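Local coordinates for glucoamylase (Thermoanaerobacterium thermosaccharolyticum, PDB 1LF6), which hydrolyses terminal alpha-1,4-linked glucose units one after another from the non-reducing ends of glucan chains, releasing beta-D-glucose, at residues R16-S21 / H222-R227; V128-L133 / L262-E267; Y502-G507 / I531-F536. One frame throughout, in Å; residues are numbered along the deposited sequence.

Contacts 1 and 2 belong to the N-terminal beta-sandwich region and contact 3 to the helical-barrel region of family 15, with the centre of contact 3 more than 50 Å from the centres of the other two. Contact 1 lies at the surface, contact 2 is partly buried, and every touching residue of contact 3 is buried. Contacts 1 and 2 both reach the ten-stranded antiparallel sheet, with their centres about 26 Å apart. Their chemistry differs with place: one aspartate gathers backbone amides in contact 1, a salt-bridge network joins the approach to a strand with the end of a helix in contact 2, and contact 3 combines apolar packing with a water-bridged ion pair beside the probable proton acceptor.

Contact 1. Residues R16-S21 / H222-R227; sequences RFNNIS and HYDSAR
D224 turns its carboxylate into the bend of residues 16-21, where it meets F17, N19 and I20. Its CG sits between the backbone N and the carbonyl carbon (chi1 63°), and from there the two oxygens take separate partners. OD1 receives N19 N at 2.8 Å through its syn lone pair. OD2 is approached by I20 N at 3.2 Å from above the carboxylate plane, 42° out of it. The main chain closes the ring of bonds in the reverse direction, D224 N giving to I20 O at 2.9 Å in an almost straight bond. D224 OD2 and I20 O also sit 2.7 Å apart without a hydrogen bond, a tight spot where acceptor faces acceptor.

The ring of F17 presents its edge to the same carboxylate: CD2 lies 3.4 Å from D224 OD1, while ring and carboxylate planes are 60° apart. A water joins the side chains of N19 and D224, donating to N19 OD1 and to D224 OD1. I20 and Y223 cross at about a right angle, and I20 CG2 touches the ring edge at Y223 CD1 (3.8 Å).

V170 and Y199 also touch both F17 and D224, so these two side chains pack where strand 166-173 of one sheet comes near strand 198-203 of the other, just ahead of strand 225-228. An alanine in place of D224 would probably leave the amides of N19 and I20 without their acceptor and the bend freer to shift. Polar bonding more than apolar packing holds this surface bend, and the amides and water probably offset both the buried charge and the repulsion from I20 O.

Contact 2. Residues V128-L133 / L262-E267; sequences VKRNSL and LETLGE
T264 OG1 is held by two partners: S132 OG donates to it at 2.6 Å, and D127, just ahead of residues 128-133, hydrogen-bonds to it through its carboxylate. The CD of R130 lies against the same oxygen, T264 OG1, at 3.3 Å. R130 and T264 slide past each other in opposite directions, which carries the guanidinium beyond the threonine to E263 on the helix and E267 just after it.

There R130 NE reaches E263 OE2 at 2.8 Å, on the anti side but tilted out of the carboxylate plane, and the oxygen in turn is tilted from the guanidinium plane; the N-H...O angle is a bent 134° and the two planes stand 74° apart. R130 NH2 makes a straighter bond, 155°, to E267 OE2 at 3.0 Å, meeting that oxygen nearly along its C-O bond, and here the two planes are turned less steeply against each other. The same NH2 also forms a salt bridge with D127. Opposite faces of the guanidinium carry methylenes, E263 CB 3.2 Å above the plane and K129 CB on the other side, both toward the rim. At the edge, in the guanidinium plane, a water accepts a weak bond from R130 NH1; it also accepts from K129 NZ at 3.2 Å and donates to E267 OE2 at 3.3 Å.

These bonds tie the residues leading into strand 132-141 to the last turn of helix 254-266 and the residue after it, where T264 also packs on V247 and L272. Three acids, D127, E263 and E267, share one arginine. With its charge divided among them and its plane bracketed by methylenes, the guanidinium is probably fixed in rotation, and its positive charge is likely to offset the acids crowded near the helix C-terminus.

Contact 3. Residues Y502-G507 / I531-F536; sequences YIRIAG and IVDPSF
R504 and I531 meet through both backbone and side chain. The single direct hydrogen bond between the segments runs from R504 N to I531 O, 2.8 Å long with an angle of 162° at the hydrogen. Water adds to it: one molecule accepts from D533 N and lies within bonding distance of Y502 O.

Apolar contact follows the aliphatic part of R504. Its CG is anti to the backbone N (chi1 178°) and lies against D533 CB; the chain runs on extended beside I531, the two side chains pointing the same way, with I531 CG2 at 3.8 Å from R504 CB. Two residues earlier, Y502 crosses F536 at about a right angle, CD1 of the tyrosine 3.9 Å from CD2 of the phenylalanine.

The direct charged contact is weak: R504 NE and D533 OD2 are 3.7 Å apart, with no N-H pointing at the oxygen, so only the charges interact. A water at the guanidinium edge makes the hydrogen-bonded link, accepting from R504 NE at 2.9 Å and donating to D533 OD2 at 2.8 Å. D533 OD1 is engaged within its own segment: S535 N at 2.7 Å forms an Asx turn, and S535 OG at 2.6 Å comes in from the same face.

Beyond the segments W437 donates to D533 OD2. The chemistry is consistent with a second-shell role: the Asx turn and W437 probably steady D533, which through its water would help orient R504, while R504 NH1 pairs in salt bridges with the probable proton acceptor E435 and nearby E439.

Contact 1. Residues R16-S21 / H222-R227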
ATOM      1  N   ARG A  16     -16.198  -7.351  34.709  1.00 50.00           N
ATOM      2  CA  ARG A  16     -16.816  -6.308  33.897  1.00 50.05           C
ATOM      3  C   ARG A  16     -17.831  -5.533  34.735  1.00 49.50           C
ATOM      4  O   ARG A  16     -18.437  -6.080  35.655  1.00 49.52           O
ATOM      5  CB  ARG A  16     -17.497  -6.925  32.671  1.00 50.45           C
ATOM      6  CG  ARG A  16     -18.074  -5.906  31.694  1.00 50.44           C
ATOM      7  CD  ARG A  16     -18.524  -6.578  30.405  1.00 51.68           C
ATOM      8  NE  ARG A  16     -19.204  -5.645  29.507  1.00 53.16           N
ATOM      9  CZ  ARG A  16     -19.635  -5.956  28.286  1.00 53.92           C
ATOM     10  NH1 ARG A  16     -20.245  -5.041  27.546  1.00 52.02           N
ATOM     11  NH2 ARG A  16     -19.454  -7.180  27.803  1.00 52.73           N
ATOM     12  N   PHE A  17     -18.005  -4.257  34.416  1.00 49.29           N
ATOM     13  CA  PHE A  17     -18.938  -3.412  35.149  1.00 48.78           C
ATOM     14  C   PHE A  17     -19.563  -2.353  34.250  1.00 48.69           C
ATOM     15  O   PHE A  17     -18.885  -1.755  33.413  1.00 49.83           O
ATOM     16  CB  PHE A  17     -18.220  -2.723  36.310  1.00 49.01           C
ATOM     17  CG  PHE A  17     -16.947  -2.033  35.909  1.00 49.60           C
ATOM     18  CD1 PHE A  17     -15.747  -2.736  35.857  1.00 50.04           C
ATOM     19  CD2 PHE A  17     -16.947  -0.687  35.562  1.00 49.08           C
ATOM     20  CE1 PHE A  17     -14.567  -2.108  35.468  1.00 49.06           C
ATOM     21  CE2 PHE A  17     -15.773  -0.050  35.171  1.00 49.42           C
ATOM     22  CZ  PHE A  17     -14.580  -0.762  35.123  1.00 48.87           C
ATOM     23  N   ASN A  18     -20.862  -2.130  34.427  1.00 47.02           N
ATOM     24  CA  ASN A  18     -21.579  -1.131  33.646  1.00 45.65           C
ATOM     25  C   ASN A  18     -22.208  -0.132  34.609  1.00 43.88           C
ATOM     26  O   ASN A  18     -23.414  -0.150  34.863  1.00 42.68           O
ATOM     27  CB  ASN A  18     -22.649  -1.797  32.772  1.00 46.67           C
ATOM     28  CG  ASN A  18     -23.372  -0.805  31.883  1.00 47.40           C
ATOM     29  OD1 ASN A  18     -22.776   0.157  31.397  1.00 47.68           O
ATOM     30  ND2 ASN A  18     -24.658  -1.042  31.653  1.00 48.67           N
ATOM     31  N   ASN A  19     -21.362   0.741  35.141  1.00 41.04           N
ATOM     32  CA  ASN A  19     -21.783   1.749  36.098  1.00 39.94           C
ATOM     33  C   ASN A  19     -22.502   2.928  35.454  1.00 39.85           C
ATOM     34  O   ASN A  19     -23.518   3.398  35.970  1.00 39.61           O
ATOM     35  CB  ASN A  19     -20.563   2.241  36.879  1.00 37.74           C
ATOM     36  CG  ASN A  19     -19.868   1.119  37.639  1.00 36.38           C
ATOM     37  OD1 ASN A  19     -18.640   1.009  37.617  1.00 36.44           O
ATOM     38  ND2 ASN A  19     -20.650   0.283  38.317  1.00 30.77           N
ATOM     39  N   ILE A  20     -21.976   3.403  34.328  1.00 38.30           N
ATOM     40  CA  ILE A  20     -22.568   4.541  33.634  1.00 38.60           C
ATOM     41  C   ILE A  20     -22.425   4.402  32.115  1.00 38.97           C
ATOM     42  O   ILE A  20     -21.316   4.311  31.590  1.00 38.58           O
ATOM     43  CB  ILE A  20     -21.889   5.857  34.070  1.00 38.74           C
ATOM     44  CG1 ILE A  20     -21.769   5.897  35.597  1.00 40.05           C
ATOM     45  CG2 ILE A  20     -22.702   7.052  33.587  1.00 37.10           C
ATOM     46  CD1 ILE A  20     -20.557   6.662  36.091  1.00 39.47           C
ATOM     47  N   SER A  21     -23.553   4.388  31.413  1.00 38.21           N
ATOM     48  CA  SER A  21     -23.535   4.266  29.963  1.00 37.46           C
ATOM     49  C   SER A  21     -23.538   5.640  29.311  1.00 36.41           C
ATOM     50  O   SER A  21     -24.118   6.588  29.842  1.00 35.55           O
ATOM     51  CB  SER A  21     -24.747   3.470  29.482  1.00 36.26           C
ATOM     52  OG  SER A  21     -24.754   2.175  30.045  1.00 37.94           O
ATOM     53  N   HIS A 222     -17.244  10.118  32.506  1.00 44.50           N
ATOM     54  CA  HIS A 222     -16.468   8.905  32.714  1.00 43.59           C
ATOM     55  C   HIS A 222     -17.302   7.676  32.386  1.00 41.69           C
ATOM     56  O   HIS A 222     -17.402   6.740  33.184  1.00 41.86           O
ATOM     57  CB  HIS A 222     -15.972   8.841  34.160  1.00 46.68           C
ATOM     58  CG  HIS A 222     -14.928   9.866  34.481  1.00 49.26           C
ATOM     59  ND1 HIS A 222     -13.649   9.812  33.969  1.00 50.84           N
ATOM     60  CD2 HIS A 222     -14.983  10.992  35.233  1.00 49.90           C
ATOM     61  CE1 HIS A 222     -12.962  10.859  34.389  1.00 51.09           C
ATOM     62  NE2 HIS A 222     -13.748  11.590  35.158  1.00 51.39           N
ATOM     63  N   TYR A 223     -17.892   7.683  31.197  1.00 38.87           N
ATOM     64  CA  TYR A 223     -18.728   6.580  30.744  1.00 36.18           C
ATOM     65  C   TYR A 223     -17.909   5.307  30.593  1.00 36.12           C
ATOM     66  O   TYR A 223     -16.741   5.355  30.214  1.00 36.53           O
ATOM     67  CB  TYR A 223     -19.369   6.935  29.405  1.00 34.59           C
ATOM     68  CG  TYR A 223     -20.154   8.225  29.418  1.00 33.10           C
ATOM     69  CD1 TYR A 223     -21.205   8.416  30.317  1.00 34.27           C
ATOM     70  CD2 TYR A 223     -19.875   9.241  28.507  1.00 33.08           C
ATOM     71  CE1 TYR A 223     -21.958   9.585  30.301  1.00 33.68           C
ATOM     72  CE2 TYR A 223     -20.621  10.411  28.482  1.00 32.50           C
ATOM     73  CZ  TYR A 223     -21.663  10.576  29.379  1.00 33.91           C
ATOM     74  OH  TYR A 223     -22.419  11.726  29.342  1.00 36.73           O
ATOM     75  N   ASP A 224     -18.523   4.166  30.890  1.00 35.20           N
ATOM     76  CA  ASP A 224     -17.831   2.891  30.769  1.00 36.40           C
ATOM     77  C   ASP A 224     -18.573   1.950  29.832  1.00 36.46           C
ATOM     78  O   ASP A 224     -18.348   0.739  29.843  1.00 36.55           O
ATOM     79  CB  ASP A 224     -17.652   2.239  32.152  1.00 35.88           C
ATOM     80  CG  ASP A 224     -18.977   1.904  32.833  1.00 36.63           C
ATOM     81  OD1 ASP A 224     -18.944   1.537  34.027  1.00 34.94           O
ATOM     82  OD2 ASP A 224     -20.044   1.996  32.189  1.00 35.65           O
ATOM     83  N   SER A 225     -19.449   2.520  29.010  1.00 36.99           N
ATOM     84  CA  SER A 225     -20.237   1.739  28.063  1.00 36.48           C
ATOM     85  C   SER A 225     -20.806   2.624  26.955  1.00 36.82           C
ATOM     86  O   SER A 225     -21.236   3.750  27.205  1.00 36.69           O
ATOM     87  CB  SER A 225     -21.378   1.034  28.803  1.00 36.91           C
ATOM     88  OG  SER A 225     -22.210   0.312  27.914  1.00 36.92           O
ATOM     89  N   ALA A 226     -20.801   2.108  25.728  1.00 36.80           N
ATOM     90  CA  ALA A 226     -21.319   2.841  24.574  1.00 35.50           C
ATOM     91  C   ALA A 226     -21.286   1.956  23.330  1.00 35.41           C
ATOM     92  O   ALA A 226     -20.525   0.985  23.274  1.00 35.14           O
ATOM     93  CB  ALA A 226     -20.494   4.105  24.340  1.00 34.01           C
ATOM     94  N   ARG A 227     -22.117   2.282  22.341  1.00 34.88           N
ATOM     95  CA  ARG A 227     -22.158   1.513  21.098  1.00 33.50           C
ATOM     96  C   ARG A 227     -22.528   2.382  19.905  1.00 32.91           C
ATOM     97  O   ARG A 227     -23.596   2.991  19.872  1.00 33.48           O
ATOM     98  CB  ARG A 227     -23.139   0.340  21.209  1.00 33.04           C
ATOM     99  CG  ARG A 227     -23.145  -0.545  19.973  1.00 34.32           C
ATOM    100  CD  ARG A 227     -23.776  -1.892  20.236  1.00 35.67           C
ATOM    101  NE  ARG A 227     -25.179  -1.776  20.603  1.00 37.68           N
ATOM    102  CZ  ARG A 227     -25.945  -2.805  20.946  1.00 37.73           C
ATOM    103  NH1 ARG A 227     -25.436  -4.029  20.968  1.00 38.94           N
ATOM    104  NH2 ARG A 227     -27.218  -2.610  21.267  1.00 38.90           N
TER
HETATM  105  O   HOH W   1     -18.364  -1.678  30.911  1.00 35.37           O
HETATM  106  O   HOH W   2     -17.177   2.659  35.490  1.00 36.08           O

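Contact 2. Residues V128-L133 / L262-E267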
ATOM      1  N   VAL A 128       6.371  -9.695  18.815  1.00 28.29           N
ATOM      2  CA  VAL A 128       6.663 -10.790  17.897  1.00 28.08           C
ATOM      3  C   VAL A 128       5.983 -12.110  18.264  1.00 28.94           C
ATOM      4  O   VAL A 128       5.745 -12.953  17.396  1.00 28.94           O
ATOM      5  CB  VAL A 128       8.187 -11.039  17.792  1.00 28.20           C
ATOM      6  CG1 VAL A 128       8.882  -9.793  17.249  1.00 26.09           C
ATOM      7  CG2 VAL A 128       8.754 -11.411  19.162  1.00 28.89           C
ATOM      8  N   LYS A 129       5.652 -12.283  19.539  1.00 29.94           N
ATOM      9  CA  LYS A 129       5.026 -13.521  20.001  1.00 31.57           C
ATOM     10  C   LYS A 129       3.509 -13.549  20.055  1.00 31.63           C
ATOM     11  O   LYS A 129       2.911 -14.625  19.999  1.00 33.27           O
ATOM     12  CB  LYS A 129       5.556 -13.895  21.387  1.00 34.29           C
ATOM     13  CG  LYS A 129       6.926 -14.540  21.387  1.00 34.79           C
ATOM     14  CD  LYS A 129       7.275 -15.021  22.782  1.00 38.45           C
ATOM     15  CE  LYS A 129       8.460 -15.967  22.759  1.00 39.68           C
ATOM     16  NZ  LYS A 129       8.697 -16.565  24.104  1.00 42.37           N
ATOM     17  N   ARG A 130       2.877 -12.388  20.168  1.00 29.84           N
ATOM     18  CA  ARG A 130       1.425 -12.349  20.254  1.00 29.51           C
ATOM     19  C   ARG A 130       0.813 -11.131  19.564  1.00 28.70           C
ATOM     20  O   ARG A 130       1.521 -10.205  19.178  1.00 28.48           O
ATOM     21  CB  ARG A 130       1.011 -12.395  21.724  1.00 29.47           C
ATOM     22  CG  ARG A 130       1.693 -11.336  22.580  1.00 30.15           C
ATOM     23  CD  ARG A 130       1.470 -11.596  24.064  1.00 31.05           C
ATOM     24  NE  ARG A 130       2.180 -12.784  24.537  1.00 29.65           N
ATOM     25  CZ  ARG A 130       3.471 -12.813  24.856  1.00 30.04           C
ATOM     26  NH1 ARG A 130       4.027 -13.944  25.276  1.00 28.49           N
ATOM     27  NH2 ARG A 130       4.208 -11.713  24.767  1.00 26.24           N
ATOM     28  N   ASN A 131      -0.509 -11.139  19.427  1.00 28.41           N
ATOM     29  CA  ASN A 131      -1.227 -10.063  18.748  1.00 28.52           C
ATOM     30  C   ASN A 131      -1.429  -8.781  19.551  1.00 28.34           C
ATOM     31  O   ASN A 131      -2.537  -8.489  20.012  1.00 28.07           O
ATOM     32  CB  ASN A 131      -2.583 -10.584  18.261  1.00 28.01           C
ATOM     33  CG  ASN A 131      -2.448 -11.817  17.385  1.00 27.67           C
ATOM     34  OD1 ASN A 131      -1.627 -11.850  16.477  1.00 29.49           O
ATOM     35  ND2 ASN A 131      -3.259 -12.832  17.652  1.00 27.22           N
ATOM     36  N   SER A 132      -0.361  -8.005  19.708  1.00 29.05           N
ATOM     37  CA  SER A 132      -0.456  -6.748  20.440  1.00 29.34           C
ATOM     38  C   SER A 132       0.437  -5.665  19.848  1.00 28.38           C
ATOM     39  O   SER A 132       1.564  -5.927  19.420  1.00 29.20           O
ATOM     40  CB  SER A 132      -0.096  -6.956  21.915  1.00 31.63           C
ATOM     41  OG  SER A 132       1.302  -7.095  22.079  1.00 35.92           O
ATOM     42  N   LEU A 133      -0.088  -4.445  19.821  1.00 27.90           N
ATOM     43  CA  LEU A 133       0.643  -3.293  19.309  1.00 26.48           C
ATOM     44  C   LEU A 133       1.163  -2.537  20.522  1.00 27.03           C
ATOM     45  O   LEU A 133       0.426  -2.316  21.486  1.00 25.21           O
ATOM     46  CB  LEU A 133      -0.278  -2.380  18.495  1.00 27.97           C
ATOM     47  CG  LEU A 133       0.373  -1.096  17.972  1.00 28.69           C
ATOM     48  CD1 LEU A 133       1.475  -1.446  16.979  1.00 25.79           C
ATOM     49  CD2 LEU A 133      -0.687  -0.220  17.310  1.00 30.22           C
ATOM     50  N   LEU A 262      -1.982  -8.686  28.907  1.00 36.34           N
ATOM     51  CA  LEU A 262      -1.255  -8.966  30.141  1.00 36.58           C
ATOM     52  C   LEU A 262       0.088  -9.630  29.850  1.00 36.75           C
ATOM     53  O   LEU A 262       1.085  -9.344  30.509  1.00 37.40           O
ATOM     54  CB  LEU A 262      -2.091  -9.864  31.060  1.00 35.62           C
ATOM     55  CG  LEU A 262      -3.341  -9.236  31.686  1.00 35.04           C
ATOM     56  CD1 LEU A 262      -4.099 -10.289  32.481  1.00 35.06           C
ATOM     57  CD2 LEU A 262      -2.937  -8.075  32.588  1.00 34.41           C
ATOM     58  N   GLU A 263       0.121 -10.516  28.863  1.00 36.97           N
ATOM     59  CA  GLU A 263       1.369 -11.183  28.523  1.00 36.44           C
ATOM     60  C   GLU A 263       2.372 -10.181  27.955  1.00 36.09           C
ATOM     61  O   GLU A 263       3.548 -10.185  28.323  1.00 36.04           O
ATOM     62  CB  GLU A 263       1.108 -12.306  27.523  1.00 37.46           C
ATOM     63  CG  GLU A 263       0.388 -13.498  28.130  1.00 39.35           C
ATOM     64  CD  GLU A 263       0.025 -14.545  27.102  1.00 41.69           C
ATOM     65  OE1 GLU A 263      -0.396 -15.652  27.499  1.00 44.27           O
ATOM     66  OE2 GLU A 263       0.155 -14.261  25.891  1.00 43.50           O
ATOM     67  N   THR A 264       1.904  -9.312  27.065  1.00 34.90           N
ATOM     68  CA  THR A 264       2.783  -8.314  26.473  1.00 34.14           C
ATOM     69  C   THR A 264       3.323  -7.375  27.551  1.00 34.71           C
ATOM     70  O   THR A 264       4.523  -7.106  27.603  1.00 34.97           O
ATOM     71  CB  THR A 264       2.047  -7.495  25.384  1.00 33.79           C
ATOM     72  OG1 THR A 264       1.718  -8.354  24.281  1.00 29.93           O
ATOM     73  CG2 THR A 264       2.921  -6.351  24.892  1.00 31.32           C
ATOM     74  N   LEU A 265       2.437  -6.889  28.415  1.00 35.11           N
ATOM     75  CA  LEU A 265       2.836  -5.988  29.494  1.00 37.01           C
ATOM     76  C   LEU A 265       3.824  -6.656  30.451  1.00 36.73           C
ATOM     77  O   LEU A 265       4.726  -6.008  30.980  1.00 37.97           O
ATOM     78  CB  LEU A 265       1.600  -5.524  30.272  1.00 35.80           C
ATOM     79  CG  LEU A 265       0.687  -4.503  29.584  1.00 36.10           C
ATOM     80  CD1 LEU A 265      -0.616  -4.371  30.361  1.00 34.69           C
ATOM     81  CD2 LEU A 265       1.405  -3.162  29.489  1.00 34.23           C
ATOM     82  N   GLY A 266       3.651  -7.953  30.667  1.00 37.88           N
ATOM     83  CA  GLY A 266       4.536  -8.670  31.565  1.00 38.41           C
ATOM     84  C   GLY A 266       5.926  -8.879  30.997  1.00 38.88           C
ATOM     85  O   GLY A 266       6.860  -9.207  31.730  1.00 38.75           O
ATOM     86  N   GLU A 267       6.076  -8.683  29.691  1.00 38.05           N
ATOM     87  CA  GLU A 267       7.373  -8.869  29.056  1.00 38.36           C
ATOM     88  C   GLU A 267       8.248  -7.633  29.234  1.00 38.05           C
ATOM     89  O   GLU A 267       7.741  -6.533  29.447  1.00 38.92           O
ATOM     90  CB  GLU A 267       7.194  -9.171  27.566  1.00 38.34           C
ATOM     91  CG  GLU A 267       8.388  -9.877  26.947  1.00 40.39           C
ATOM     92  CD  GLU A 267       8.029 -11.243  26.392  1.00 39.54           C
ATOM     93  OE1 GLU A 267       8.953 -12.011  26.042  1.00 42.60           O
ATOM     94  OE2 GLU A 267       6.825 -11.546  26.300  1.00 37.98           O
TER
HETATM   95  O   HOH W   3       7.084 -14.831  26.290  1.00 38.56           O

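Contact 3. Residues Y502-G507 / I531-F536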
ATOM      1  N   TYR A 502       2.788   5.593 -30.670  1.00 15.47           N
ATOM      2  CA  TYR A 502       1.877   4.583 -30.146  1.00 14.30           C
ATOM      3  C   TYR A 502       0.865   5.371 -29.325  1.00 15.01           C
ATOM      4  O   TYR A 502       1.239   6.302 -28.605  1.00 14.68           O
ATOM      5  CB  TYR A 502       2.587   3.603 -29.204  1.00 14.22           C
ATOM      6  CG  TYR A 502       3.496   2.600 -29.886  1.00 14.69           C
ATOM      7  CD1 TYR A 502       4.882   2.718 -29.809  1.00 12.23           C
ATOM      8  CD2 TYR A 502       2.965   1.539 -30.619  1.00 14.09           C
ATOM      9  CE1 TYR A 502       5.722   1.804 -30.451  1.00 16.86           C
ATOM     10  CE2 TYR A 502       3.791   0.623 -31.267  1.00 15.64           C
ATOM     11  CZ  TYR A 502       5.172   0.764 -31.181  1.00 16.62           C
ATOM     12  OH  TYR A 502       5.986  -0.120 -31.858  1.00 18.43           O
ATOM     13  N   ILE A 503      -0.413   5.021 -29.433  1.00 10.25           N
ATOM     14  CA  ILE A 503      -1.419   5.716 -28.653  1.00 11.15           C
ATOM     15  C   ILE A 503      -1.700   4.886 -27.407  1.00 11.12           C
ATOM     16  O   ILE A 503      -1.219   3.763 -27.292  1.00 13.04           O
ATOM     17  CB  ILE A 503      -2.726   5.928 -29.458  1.00  9.70           C
ATOM     18  CG1 ILE A 503      -3.370   4.586 -29.834  1.00 10.54           C
ATOM     19  CG2 ILE A 503      -2.415   6.743 -30.702  1.00 10.83           C
ATOM     20  CD1 ILE A 503      -4.642   4.728 -30.708  1.00 10.67           C
ATOM     21  N   ARG A 504      -2.461   5.435 -26.468  1.00 11.21           N
ATOM     22  CA  ARG A 504      -2.776   4.709 -25.249  1.00 12.78           C
ATOM     23  C   ARG A 504      -3.525   3.420 -25.567  1.00 13.95           C
ATOM     24  O   ARG A 504      -3.163   2.338 -25.096  1.00 13.96           O
ATOM     25  CB  ARG A 504      -3.634   5.558 -24.312  1.00 13.38           C
ATOM     26  CG  ARG A 504      -4.024   4.810 -23.045  1.00 10.92           C
ATOM     27  CD  ARG A 504      -4.939   5.608 -22.141  1.00 11.01           C
ATOM     28  NE  ARG A 504      -5.424   4.791 -21.026  1.00 10.96           N
ATOM     29  CZ  ARG A 504      -6.433   5.127 -20.228  1.00 12.53           C
ATOM     30  NH1 ARG A 504      -6.801   4.313 -19.245  1.00  8.36           N
ATOM     31  NH2 ARG A 504      -7.079   6.272 -20.420  1.00 10.00           N
ATOM     32  N   ILE A 505      -4.577   3.537 -26.367  1.00 13.62           N
ATOM     33  CA  ILE A 505      -5.358   2.364 -26.718  1.00 13.79           C
ATOM     34  C   ILE A 505      -6.251   2.630 -27.930  1.00 14.29           C
ATOM     35  O   ILE A 505      -6.844   3.700 -28.060  1.00 14.15           O
ATOM     36  CB  ILE A 505      -6.181   1.902 -25.487  1.00 14.58           C
ATOM     37  CG1 ILE A 505      -6.770   0.509 -25.726  1.00 13.86           C
ATOM     38  CG2 ILE A 505      -7.257   2.927 -25.164  1.00 16.73           C
ATOM     39  CD1 ILE A 505      -7.176  -0.195 -24.447  1.00 11.96           C
ATOM     40  N   ALA A 506      -6.297   1.658 -28.834  1.00 14.37           N
ATOM     41  CA  ALA A 506      -7.097   1.749 -30.052  1.00 16.70           C
ATOM     42  C   ALA A 506      -8.405   0.987 -29.861  1.00 18.37           C
ATOM     43  O   ALA A 506      -8.412  -0.109 -29.304  1.00 18.68           O
ATOM     44  CB  ALA A 506      -6.316   1.165 -31.229  1.00 14.36           C
ATOM     45  N   GLY A 507      -9.508   1.566 -30.327  1.00 22.59           N
ATOM     46  CA  GLY A 507     -10.804   0.917 -30.183  1.00 26.76           C
ATOM     47  C   GLY A 507     -11.156   0.012 -31.350  1.00 28.99           C
ATOM     48  O   GLY A 507     -11.913  -0.948 -31.200  1.00 32.05           O
ATOM     49  N   ILE A 531      -4.746  10.690 -27.167  1.00 15.33           N
ATOM     50  CA  ILE A 531      -4.274  10.147 -25.895  1.00 17.09           C
ATOM     51  C   ILE A 531      -3.029   9.275 -25.929  1.00 15.41           C
ATOM     52  O   ILE A 531      -3.017   8.225 -26.578  1.00 14.72           O
ATOM     53  CB  ILE A 531      -5.396   9.319 -25.228  1.00 15.83           C
ATOM     54  CG1 ILE A 531      -6.733  10.075 -25.325  1.00 16.77           C
ATOM     55  CG2 ILE A 531      -5.042   9.017 -23.790  1.00 14.63           C
ATOM     56  CD1 ILE A 531      -6.760  11.428 -24.622  1.00 16.53           C
ATOM     57  N   VAL A 532      -1.981   9.713 -25.233  1.00 14.71           N
ATOM     58  CA  VAL A 532      -0.746   8.938 -25.145  1.00 13.10           C
ATOM     59  C   VAL A 532      -0.568   8.488 -23.696  1.00 14.41           C
ATOM     60  O   VAL A 532      -1.110   9.104 -22.776  1.00 14.36           O
ATOM     61  CB  VAL A 532       0.499   9.738 -25.632  1.00 15.31           C
ATOM     62  CG1 VAL A 532       0.374   9.999 -27.123  1.00 16.02           C
ATOM     63  CG2 VAL A 532       0.654  11.040 -24.857  1.00 13.15           C
ATOM     64  N   ASP A 533       0.185   7.410 -23.503  1.00 14.65           N
ATOM     65  CA  ASP A 533       0.376   6.808 -22.184  1.00 14.65           C
ATOM     66  C   ASP A 533       1.793   6.220 -22.105  1.00 14.90           C
ATOM     67  O   ASP A 533       2.194   5.442 -22.969  1.00 17.22           O
ATOM     68  CB  ASP A 533      -0.683   5.707 -22.039  1.00 16.77           C
ATOM     69  CG  ASP A 533      -0.688   5.045 -20.677  1.00 17.21           C
ATOM     70  OD1 ASP A 533       0.400   4.827 -20.103  1.00 15.40           O
ATOM     71  OD2 ASP A 533      -1.795   4.716 -20.193  1.00 16.42           O
ATOM     72  N   PRO A 534       2.569   6.581 -21.068  1.00 15.87           N
ATOM     73  CA  PRO A 534       3.934   6.053 -20.946  1.00 14.57           C
ATOM     74  C   PRO A 534       4.013   4.534 -20.811  1.00 14.53           C
ATOM     75  O   PRO A 534       5.095   3.955 -20.908  1.00 14.93           O
ATOM     76  CB  PRO A 534       4.480   6.779 -19.722  1.00 16.48           C
ATOM     77  CG  PRO A 534       3.267   7.080 -18.933  1.00 19.19           C
ATOM     78  CD  PRO A 534       2.269   7.507 -19.966  1.00 15.81           C
ATOM     79  N   SER A 535       2.863   3.897 -20.600  1.00 13.03           N
ATOM     80  CA  SER A 535       2.797   2.447 -20.460  1.00 13.03           C
ATOM     81  C   SER A 535       3.310   1.723 -21.699  1.00 12.56           C
ATOM     82  O   SER A 535       3.617   0.532 -21.640  1.00 12.35           O
ATOM     83  CB  SER A 535       1.355   2.002 -20.183  1.00 13.12           C
ATOM     84  OG  SER A 535       0.878   2.542 -18.962  1.00 13.30           O
ATOM     85  N   PHE A 536       3.380   2.424 -22.827  1.00 13.07           N
ATOM     86  CA  PHE A 536       3.860   1.792 -24.047  1.00 13.64           C
ATOM     87  C   PHE A 536       5.288   1.302 -23.836  1.00 13.53           C
ATOM     88  O   PHE A 536       5.743   0.403 -24.539  1.00 13.88           O
ATOM     89  CB  PHE A 536       3.821   2.762 -25.232  1.00 14.06           C
ATOM     90  CG  PHE A 536       4.962   3.737 -25.258  1.00 15.57           C
ATOM     91  CD1 PHE A 536       4.979   4.835 -24.403  1.00 15.28           C
ATOM     92  CD2 PHE A 536       6.034   3.546 -26.128  1.00 14.28           C
ATOM     93  CE1 PHE A 536       6.045   5.729 -24.411  1.00 13.29           C
ATOM     94  CE2 PHE A 536       7.105   4.434 -26.143  1.00 13.47           C
ATOM     95  CZ  PHE A 536       7.113   5.530 -25.282  1.00 14.35           C
TER
HETATM   96  O   HOH W   4       1.536   6.217 -25.684  1.00 16.15           O
HETATM   97  O   HOH W   5       0.379   3.573 -25.007  1.00 16.74           O
HETATM   98  O   HOH W   6      -3.652   2.589 -20.489  1.00 13.36           O